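Local coordinates for probable glutamine-binding lipoprotein GlnH (GLNBP) (Mycobacterium tuberculosis, PDB 6H20), which binds acidic amino acids and asparagine as an aspartate-specific solute-binding lipoprotein, and probably helps control protein kinase G activity and glutamate metabolism, at residues G6-D19 against R174-V188. Sequence-based numbering, arbitrary orientation.
Sequences GMEIMPPQPPLPPD and RRIREIAPPPVIVSV
Glu8 and Ser187 form an antiparallel hydrogen-bonded pair, Glu8 N reaching Ser187 O at 2.9 Å and Ser187 N reaching Glu8 O at 2.8 Å. Met10 N adds a third backbone bond, nearly straight, to Ile185 O. A water bridges Met10 O and Ile185 N. Further along, Leu16 N donates to Arg177 O at 2.8 Å.

Two arginines bind the proline-rich run. The Arg177 chain folds at chi2 and chi3 (-88° and -73°), which turns its guanidinium in between Gln13 and Leu16. Gln13 stacks its amide on one face, the planes 30° apart, and Leu16 CG lies over the opposite face, 3.5 Å from Arg177 NH2. At the edge, Arg177 NH1 donates to Pro14 O at 2.9 Å. Arg174 NH1 bonds Pro17 O, Leu16 CD1 lies over the Arg174 guanidinium, and Arg174 NH2 makes a salt bridge with Glu178 OE2.

Apolar contacts accompany these bonds. Met10 SD rests on Ile185 CG2 at 3.7 Å, Met7 CG meets Val186 CG1, and Pro15 CG touches Ala180 CB at 3.5 Å.

Ser187 OG is held by Arg168. The N-terminal segment adds a short antiparallel strand, 8-9, beside strand 184-188, which pairs on with strand 163-167 in parallel, in one lobe of a periplasmic-binding-protein fold.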
loop_
_atom_site.group_PDB
_atom_site.type_symbol
_atom_site.label_atom_id
_atom_site.label_comp_id
_atom_site.label_asym_id
_atom_site.label_seq_id
_atom_site.Cartn_x
_atom_site.Cartn_y
_atom_site.Cartn_z
ATOM N N GLY A 6 17.653 10.854 -2.651
ATOM C CA GLY A 6 16.538 10.939 -3.569
ATOM C C GLY A 6 15.512 12.010 -3.264
ATOM O O GLY A 6 14.427 11.979 -3.846
ATOM N N MET A 7 15.826 12.962 -2.394
ATOM C CA MET A 7 14.873 14.003 -2.027
ATOM C C MET A 7 14.857 15.100 -3.085
ATOM O O MET A 7 15.909 15.630 -3.468
ATOM C CB MET A 7 15.277 14.584 -0.672
ATOM C CG MET A 7 14.392 15.689 -0.125
ATOM S SD MET A 7 14.993 16.177 1.516
ATOM C CE MET A 7 14.922 14.581 2.321
ATOM N N GLU A 8 13.666 15.450 -3.558
ATOM C CA GLU A 8 13.513 16.426 -4.627
ATOM C C GLU A 8 12.424 17.415 -4.254
ATOM O O GLU A 8 11.298 17.013 -3.946
ATOM C CB GLU A 8 13.116 15.729 -5.937
ATOM C CG GLU A 8 14.069 14.634 -6.360
ATOM C CD GLU A 8 13.521 13.770 -7.479
ATOM O OE1 GLU A 8 12.540 14.176 -8.131
ATOM O OE2 GLU A 8 14.074 12.675 -7.690
ATOM N N ILE A 9 12.745 18.702 -4.300
ATOM C CA ILE A 9 11.713 19.733 -4.258
ATOM C C ILE A 9 11.121 19.876 -5.658
ATOM O O ILE A 9 11.813 20.269 -6.604
ATOM C CB ILE A 9 12.281 21.062 -3.736
ATOM C CG1 ILE A 9 12.960 20.867 -2.375
ATOM C CG2 ILE A 9 11.181 22.116 -3.664
ATOM C CD1 ILE A 9 13.877 22.022 -1.957
ATOM N N MET A 10 9.839 19.532 -5.805
ATOM C CA MET A 10 9.228 19.481 -7.122
ATOM C C MET A 10 8.975 20.894 -7.661
ATOM O O MET A 10 8.826 21.842 -6.885
ATOM C CB MET A 10 7.919 18.701 -7.038
ATOM C CG MET A 10 8.141 17.204 -6.870
ATOM S SD MET A 10 6.621 16.226 -6.778
ATOM C CE MET A 10 5.409 17.373 -7.398
ATOM N N PRO A 11 8.941 21.067 -8.984
ATOM C CA PRO A 11 8.696 22.410 -9.552
ATOM C C PRO A 11 7.293 22.877 -9.214
ATOM O O PRO A 11 6.365 22.057 -9.177
ATOM C CB PRO A 11 8.849 22.209 -11.069
ATOM C CG PRO A 11 9.112 20.783 -11.301
ATOM C CD PRO A 11 9.036 20.021 -10.013
ATOM N N PRO A 12 7.093 24.169 -8.954
ATOM C CA PRO A 12 5.737 24.648 -8.655
ATOM C C PRO A 12 4.833 24.470 -9.863
ATOM O O PRO A 12 5.169 24.864 -10.981
ATOM C CB PRO A 12 5.940 26.129 -8.312
ATOM C CG PRO A 12 7.416 26.303 -8.104
ATOM C CD PRO A 12 8.082 25.257 -8.941
ATOM N N GLN A 13 3.690 23.842 -9.634
ATOM C CA GLN A 13 2.739 23.603 -10.701
ATOM C C GLN A 13 1.368 24.051 -10.230
ATOM O O GLN A 13 1.088 24.046 -9.025
ATOM C CB GLN A 13 2.709 22.112 -11.074
ATOM C CG GLN A 13 4.009 21.622 -11.700
ATOM C CD GLN A 13 4.012 20.131 -11.981
ATOM O OE1 GLN A 13 3.769 19.700 -13.110
ATOM N NE2 GLN A 13 4.296 19.334 -10.957
ATOM N N PRO A 14 0.501 24.467 -11.152
ATOM C CA PRO A 14 -0.840 24.853 -10.748
ATOM C C PRO A 14 -1.576 23.652 -10.200
ATOM O O PRO A 14 -1.282 22.499 -10.570
ATOM C CB PRO A 14 -1.469 25.347 -12.057
ATOM C CG PRO A 14 -0.761 24.583 -13.108
ATOM C CD PRO A 14 0.659 24.470 -12.616
ATOM N N PRO A 15 -2.525 23.864 -9.294
ATOM C CA PRO A 15 -3.264 22.733 -8.727
ATOM C C PRO A 15 -3.982 21.951 -9.814
ATOM O O PRO A 15 -4.486 22.517 -10.790
ATOM C CB PRO A 15 -4.255 23.406 -7.772
ATOM C CG PRO A 15 -3.590 24.705 -7.402
ATOM C CD PRO A 15 -2.866 25.139 -8.640
ATOM N N LEU A 16 -3.995 20.636 -9.655
ATOM C CA LEU A 16 -4.785 19.807 -10.546
ATOM C C LEU A 16 -6.232 19.793 -10.065
ATOM O O LEU A 16 -6.494 19.827 -8.861
ATOM C CB LEU A 16 -4.251 18.380 -10.542
ATOM C CG LEU A 16 -2.877 18.138 -11.165
ATOM C CD1 LEU A 16 -2.413 16.709 -10.900
ATOM C CD2 LEU A 16 -2.912 18.431 -12.654
ATOM N N PRO A 17 -7.196 19.747 -10.983
ATOM C CA PRO A 17 -8.584 19.653 -10.554
ATOM C C PRO A 17 -8.862 18.270 -9.992
ATOM O O PRO A 17 -8.235 17.282 -10.407
ATOM C CB PRO A 17 -9.376 19.897 -11.852
ATOM C CG PRO A 17 -8.413 19.683 -12.978
ATOM C CD PRO A 17 -7.030 19.523 -12.429
ATOM N N PRO A 18 -9.771 18.157 -9.028
ATOM C CA PRO A 18 -10.223 16.821 -8.624
ATOM C C PRO A 18 -10.991 16.200 -9.780
ATOM O O PRO A 18 -11.897 16.818 -10.342
ATOM C CB PRO A 18 -11.129 17.087 -7.414
ATOM C CG PRO A 18 -11.219 18.580 -7.261
ATOM C CD PRO A 18 -10.584 19.232 -8.443
ATOM N N ASP A 19 -10.595 14.991 -10.160
ATOM C CA ASP A 19 -11.126 14.338 -11.348
ATOM C C ASP A 19 -12.287 13.434 -10.952
ATOM O O ASP A 19 -12.103 12.476 -10.192
ATOM C CB ASP A 19 -10.037 13.536 -12.057
ATOM C CG ASP A 19 -10.522 12.923 -13.350
ATOM O OD1 ASP A 19 -10.908 13.684 -14.263
ATOM O OD2 ASP A 19 -10.520 11.679 -13.453
ATOM N N ARG A 174 -0.603 12.534 -6.044
ATOM C CA ARG A 174 -1.681 13.046 -6.882
ATOM C C ARG A 174 -2.687 13.863 -6.074
ATOM O O ARG A 174 -3.160 14.908 -6.536
ATOM C CB ARG A 174 -2.362 11.886 -7.613
ATOM C CG ARG A 174 -3.572 12.292 -8.438
ATOM C CD ARG A 174 -3.200 13.189 -9.611
ATOM N NE ARG A 174 -4.378 13.550 -10.405
ATOM C CZ ARG A 174 -5.298 14.429 -10.018
ATOM N NH1 ARG A 174 -6.339 14.694 -10.798
ATOM N NH2 ARG A 174 -5.179 15.047 -8.852
ATOM N N ARG A 175 -2.988 13.434 -4.846
ATOM C CA ARG A 175 -3.954 14.165 -4.027
ATOM C C ARG A 175 -3.385 15.494 -3.528
ATOM O O ARG A 175 -4.095 16.506 -3.488
ATOM C CB ARG A 175 -4.399 13.286 -2.857
ATOM C CG ARG A 175 -5.301 13.985 -1.837
ATOM C CD ARG A 175 -6.591 14.464 -2.486
ATOM N NE ARG A 175 -7.469 15.163 -1.547
ATOM C CZ ARG A 175 -7.398 16.463 -1.273
ATOM N NH1 ARG A 175 -6.474 17.223 -1.852
ATOM N NH2 ARG A 175 -8.249 17.004 -0.411
ATOM N N ILE A 176 -2.111 15.514 -3.131
ATOM C CA ILE A 176 -1.479 16.769 -2.719
ATOM C C ILE A 176 -1.406 17.758 -3.880
ATOM O O ILE A 176 -1.435 18.980 -3.673
ATOM C CB ILE A 176 -0.091 16.475 -2.114
ATOM C CG1 ILE A 176 -0.252 15.640 -0.847
ATOM C CG2 ILE A 176 0.673 17.767 -1.831
ATOM C CD1 ILE A 176 -1.180 16.224 0.154
ATOM N N ARG A 177 -1.307 17.258 -5.117
ATOM C CA ARG A 177 -1.276 18.144 -6.281
ATOM C C ARG A 177 -2.609 18.843 -6.532
ATOM O O ARG A 177 -2.672 19.726 -7.394
ATOM C CB ARG A 177 -0.841 17.365 -7.525
ATOM C CG ARG A 177 0.636 17.002 -7.540
ATOM C CD ARG A 177 1.480 18.121 -8.161
ATOM N NE ARG A 177 1.285 18.176 -9.608
ATOM C CZ ARG A 177 0.608 19.134 -10.231
ATOM N NH1 ARG A 177 0.074 20.127 -9.535
ATOM N NH2 ARG A 177 0.461 19.098 -11.550
ATOM N N GLU A 178 -3.674 18.469 -5.819
ATOM C CA GLU A 178 -4.953 19.152 -5.929
ATOM C C GLU A 178 -5.061 20.361 -5.020
ATOM O O GLU A 178 -5.963 21.181 -5.215
ATOM C CB GLU A 178 -6.109 18.199 -5.618
ATOM C CG GLU A 178 -6.236 17.073 -6.611
ATOM C CD GLU A 178 -7.257 16.031 -6.192
ATOM O OE1 GLU A 178 -8.006 16.272 -5.219
ATOM O OE2 GLU A 178 -7.303 14.968 -6.842
ATOM N N ILE A 179 -4.164 20.500 -4.047
ATOM C CA ILE A 179 -4.339 21.521 -3.024
ATOM C C ILE A 179 -4.053 22.894 -3.614
ATOM O O ILE A 179 -3.055 23.092 -4.321
ATOM C CB ILE A 179 -3.454 21.214 -1.808
ATOM C CG1 ILE A 179 -3.927 19.926 -1.144
ATOM C CG2 ILE A 179 -3.500 22.353 -0.809
ATOM C CD1 ILE A 179 -2.948 19.393 -0.094
ATOM N N ALA A 180 -4.926 23.853 -3.309
ATOM C CA ALA A 180 -4.833 25.209 -3.840
ATOM C C ALA A 180 -4.952 26.188 -2.680
ATOM O O ALA A 180 -5.940 26.128 -1.921
ATOM C CB ALA A 180 -5.946 25.452 -4.862
ATOM N N PRO A 181 -3.974 27.088 -2.472
ATOM C CA PRO A 181 -2.683 27.152 -3.166
ATOM C C PRO A 181 -1.811 25.948 -2.807
ATOM O O PRO A 181 -2.017 25.344 -1.754
ATOM C CB PRO A 181 -2.046 28.444 -2.629
ATOM C CG PRO A 181 -3.143 29.187 -1.947
ATOM C CD PRO A 181 -4.138 28.180 -1.499
ATOM N N PRO A 182 -0.860 25.603 -3.677
ATOM C CA PRO A 182 -0.126 24.357 -3.490
ATOM C C PRO A 182 0.768 24.413 -2.265
ATOM O O PRO A 182 1.257 25.489 -1.875
ATOM C CB PRO A 182 0.712 24.246 -4.777
ATOM C CG PRO A 182 -0.078 25.031 -5.792
ATOM C CD PRO A 182 -0.591 26.202 -4.993
ATOM N N PRO A 183 1.015 23.276 -1.627
ATOM C CA PRO A 183 2.171 23.163 -0.742
ATOM C C PRO A 183 3.442 23.245 -1.569
ATOM O O PRO A 183 3.429 23.155 -2.800
ATOM C CB PRO A 183 2.029 21.755 -0.149
ATOM C CG PRO A 183 0.723 21.222 -0.640
ATOM C CD PRO A 183 0.376 21.975 -1.865
ATOM N N VAL A 184 4.556 23.415 -0.868
ATOM C CA VAL A 184 5.857 23.077 -1.434
ATOM C C VAL A 184 5.976 21.561 -1.361
ATOM O O VAL A 184 5.966 20.984 -0.270
ATOM C CB VAL A 184 6.984 23.751 -0.640
ATOM C CG1 VAL A 184 8.334 23.229 -1.106
ATOM C CG2 VAL A 184 6.895 25.265 -0.772
ATOM N N ILE A 185 6.056 20.901 -2.509
ATOM C CA ILE A 185 5.998 19.444 -2.536
ATOM C C ILE A 185 7.411 18.889 -2.590
ATOM O O ILE A 185 8.170 19.191 -3.521
ATOM C CB ILE A 185 5.141 18.922 -3.694
ATOM C CG1 ILE A 185 3.724 19.525 -3.620
ATOM C CG2 ILE A 185 5.084 17.390 -3.645
ATOM C CD1 ILE A 185 2.808 19.107 -4.784
ATOM N N VAL A 186 7.761 18.094 -1.585
ATOM C CA VAL A 186 9.057 17.439 -1.476
ATOM C C VAL A 186 8.817 15.953 -1.687
ATOM O O VAL A 186 8.036 15.334 -0.952
ATOM C CB VAL A 186 9.690 17.701 -0.100
ATOM C CG1 VAL A 186 11.031 16.975 0.020
ATOM C CG2 VAL A 186 9.845 19.198 0.139
ATOM N N SER A 187 9.449 15.373 -2.702
ATOM C CA SER A 187 9.226 13.965 -2.992
ATOM C C SER A 187 10.466 13.140 -2.661
ATOM O O SER A 187 11.595 13.640 -2.711
ATOM C CB SER A 187 8.748 13.736 -4.431
ATOM O OG SER A 187 9.783 13.914 -5.392
ATOM N N VAL A 188 10.234 11.879 -2.301
ATOM C CA VAL A 188 11.277 10.951 -1.865
ATOM C C VAL A 188 11.003 9.574 -2.463
ATOM O O VAL A 188 9.973 9.338 -3.093
ATOM C CB VAL A 188 11.364 10.855 -0.329
ATOM C CG1 VAL A 188 11.787 12.203 0.274
ATOM C CG2 VAL A 188 10.034 10.370 0.233
HETATM O O HOH W 1 7.077 22.508 -4.901
HETATM O O HOH W 2 0.460 21.643 -7.251
#